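NMB1025 protein (Neisseria meningitidis serogroup B, PDB 3KJJ) is of unknown function but belongs to the YjgF/RutC family, whose trimeric members include enamine and imine deaminases, so a related role is possible. Local coordinates at residues Val72-Asp77 with Ala101-Arg106. Residues are numbered along the deposited sequence; the frame is centred on the assembly and turned at random.
Sequences VIYLRD and ACVEAR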
# COMPACT_ATOMS: atom_id res chain seq x y z
N VAL B 72 -2.79 4.60 -4.65
CA VAL B 72 -3.76 3.52 -4.70
C VAL B 72 -5.12 4.18 -4.62
O VAL B 72 -5.37 5.01 -3.74
CB VAL B 72 -3.58 2.50 -3.56
CG1 VAL B 72 -4.54 1.31 -3.75
CG2 VAL B 72 -2.16 2.01 -3.50
N ILE B 73 -5.97 3.82 -5.57
CA ILE B 73 -7.29 4.39 -5.69
C ILE B 73 -8.27 3.28 -5.42
O ILE B 73 -8.25 2.24 -6.09
CB ILE B 73 -7.54 4.97 -7.10
CG1 ILE B 73 -6.52 6.08 -7.41
CG2 ILE B 73 -8.98 5.52 -7.22
CD1 ILE B 73 -6.41 6.39 -8.91
N TYR B 74 -9.09 3.49 -4.40
CA TYR B 74 -10.11 2.56 -4.02
C TYR B 74 -11.42 3.16 -4.51
O TYR B 74 -11.73 4.31 -4.20
CB TYR B 74 -10.11 2.38 -2.51
CG TYR B 74 -8.83 1.81 -1.92
CD1 TYR B 74 -8.53 0.45 -2.03
CD2 TYR B 74 -7.93 2.63 -1.24
CE1 TYR B 74 -7.36 -0.08 -1.50
CE2 TYR B 74 -6.76 2.11 -0.71
CZ TYR B 74 -6.48 0.76 -0.84
OH TYR B 74 -5.33 0.26 -0.30
N LEU B 75 -12.17 2.42 -5.32
CA LEU B 75 -13.52 2.84 -5.69
C LEU B 75 -14.51 1.89 -5.05
O LEU B 75 -14.26 0.69 -4.97
CB LEU B 75 -13.71 2.82 -7.21
CG LEU B 75 -12.90 3.81 -8.05
CD1 LEU B 75 -13.00 3.42 -9.53
CD2 LEU B 75 -13.37 5.25 -7.84
N ARG B 76 -15.64 2.44 -4.61
CA ARG B 76 -16.73 1.65 -4.06
C ARG B 76 -17.33 0.76 -5.15
O ARG B 76 -17.76 -0.38 -4.89
CB ARG B 76 -17.81 2.57 -3.48
CG ARG B 76 -19.06 1.83 -3.04
CD ARG B 76 -20.18 2.75 -2.61
NE ARG B 76 -21.31 1.98 -2.08
CZ ARG B 76 -21.33 1.42 -0.87
NH1 ARG B 76 -20.30 1.53 -0.05
NH2 ARG B 76 -22.41 0.74 -0.48
N ASP B 77 -17.34 1.28 -6.36
CA ASP B 77 -17.98 0.66 -7.49
C ASP B 77 -17.13 0.90 -8.76
O ASP B 77 -17.05 2.02 -9.25
CB ASP B 77 -19.38 1.27 -7.64
CG ASP B 77 -20.22 0.54 -8.67
OD1 ASP B 77 -21.43 0.33 -8.43
OD2 ASP B 77 -19.68 0.19 -9.72
N ALA B 101 -2.41 1.98 -8.73
CA ALA B 101 -3.25 0.79 -8.75
C ALA B 101 -4.68 1.21 -8.45
O ALA B 101 -4.92 2.15 -7.69
CB ALA B 101 -2.74 -0.25 -7.75
N CYS B 102 -5.64 0.55 -9.09
CA CYS B 102 -7.03 0.90 -8.84
C CYS B 102 -7.81 -0.37 -8.60
O CYS B 102 -7.81 -1.25 -9.45
CB CYS B 102 -7.64 1.71 -9.98
SG CYS B 102 -9.32 2.27 -9.62
N VAL B 103 -8.42 -0.46 -7.42
CA VAL B 103 -9.16 -1.67 -7.03
C VAL B 103 -10.53 -1.30 -6.45
O VAL B 103 -10.76 -0.17 -6.03
CB VAL B 103 -8.36 -2.61 -6.05
CG1 VAL B 103 -6.97 -2.94 -6.62
CG2 VAL B 103 -8.24 -2.01 -4.65
N GLU B 104 -11.44 -2.27 -6.45
CA GLU B 104 -12.76 -2.04 -5.90
C GLU B 104 -12.78 -2.43 -4.44
O GLU B 104 -12.49 -3.57 -4.10
CB GLU B 104 -13.81 -2.82 -6.69
CG GLU B 104 -15.20 -2.21 -6.58
CD GLU B 104 -16.27 -3.11 -7.16
OE1 GLU B 104 -16.94 -2.69 -8.12
OE2 GLU B 104 -16.43 -4.23 -6.64
N ALA B 105 -13.14 -1.48 -3.58
CA ALA B 105 -13.27 -1.73 -2.15
C ALA B 105 -14.24 -0.74 -1.55
O ALA B 105 -14.17 0.45 -1.83
CB ALA B 105 -11.92 -1.61 -1.46
N ARG B 106 -15.15 -1.23 -0.71
CA ARG B 106 -16.12 -0.36 -0.04
C ARG B 106 -15.45 0.46 1.06
O ARG B 106 -14.58 -0.04 1.78
CB ARG B 106 -17.28 -1.18 0.52
CG ARG B 106 -18.12 -1.84 -0.56
CD ARG B 106 -19.46 -2.29 -0.03
NE ARG B 106 -20.45 -2.36 -1.09
CZ ARG B 106 -21.76 -2.52 -0.89
NH1 ARG B 106 -22.24 -2.62 0.35
NH2 ARG B 106 -22.58 -2.56 -1.92
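R76 and R106 stack through their guanidinium groups, centres 4.0 Å apart and planes 27° apart. R76 NH2 sits over the centre of the R106 group, 3.3 Å above its plane. R106 NE lies over one face of the R76 group, toward its rim. The Y74 ring carries V72 CG1 on one face, offset toward the rim. V103 CG2 and A105 CB meet the ring obliquely at CD1; CG2 is 3.6 Å from that atom. V103 CG1 is anti to the carbonyl carbon (chi1 -52°), which leaves CG2 between the backbone N and the carbonyl carbon, on the Y74 ring. The V103 side chain runs beside that of Y74.

Strands 68-75 and 99-104 run parallel here, joined by backbone hydrogen bonds. I73 N donates to A101 O at 2.9 Å, and I73 O accepts V103 N. L75 N then donates to V103 O, and L75 O accepts A105 N at 2.8 Å. On the face opposite Y74, C102 SG packs against L75 CD1 at 3.9 Å and near I73 CG2. Helix 81-91 covers this face, with M84 on I73 and L75. The pair is thus the parallel part of a beta-alpha-beta crossover, and strand 99-104 is the outer strand of the sheet within the chain. V103 also packs on Y74 of the second subunit, so the edge enters the trimer interface.

The two arginines are like charges, with R76 NH2 3.5 Å from R106 NH1. The flat stack may tolerate this, and solvent at the exposed R106 probably screens it. D77 OD2 and E104 OE1 are also like charges, 4.3 Å apart. Their hydrogen bonds to G79 N and M78 N, respectively, probably offset that repulsion.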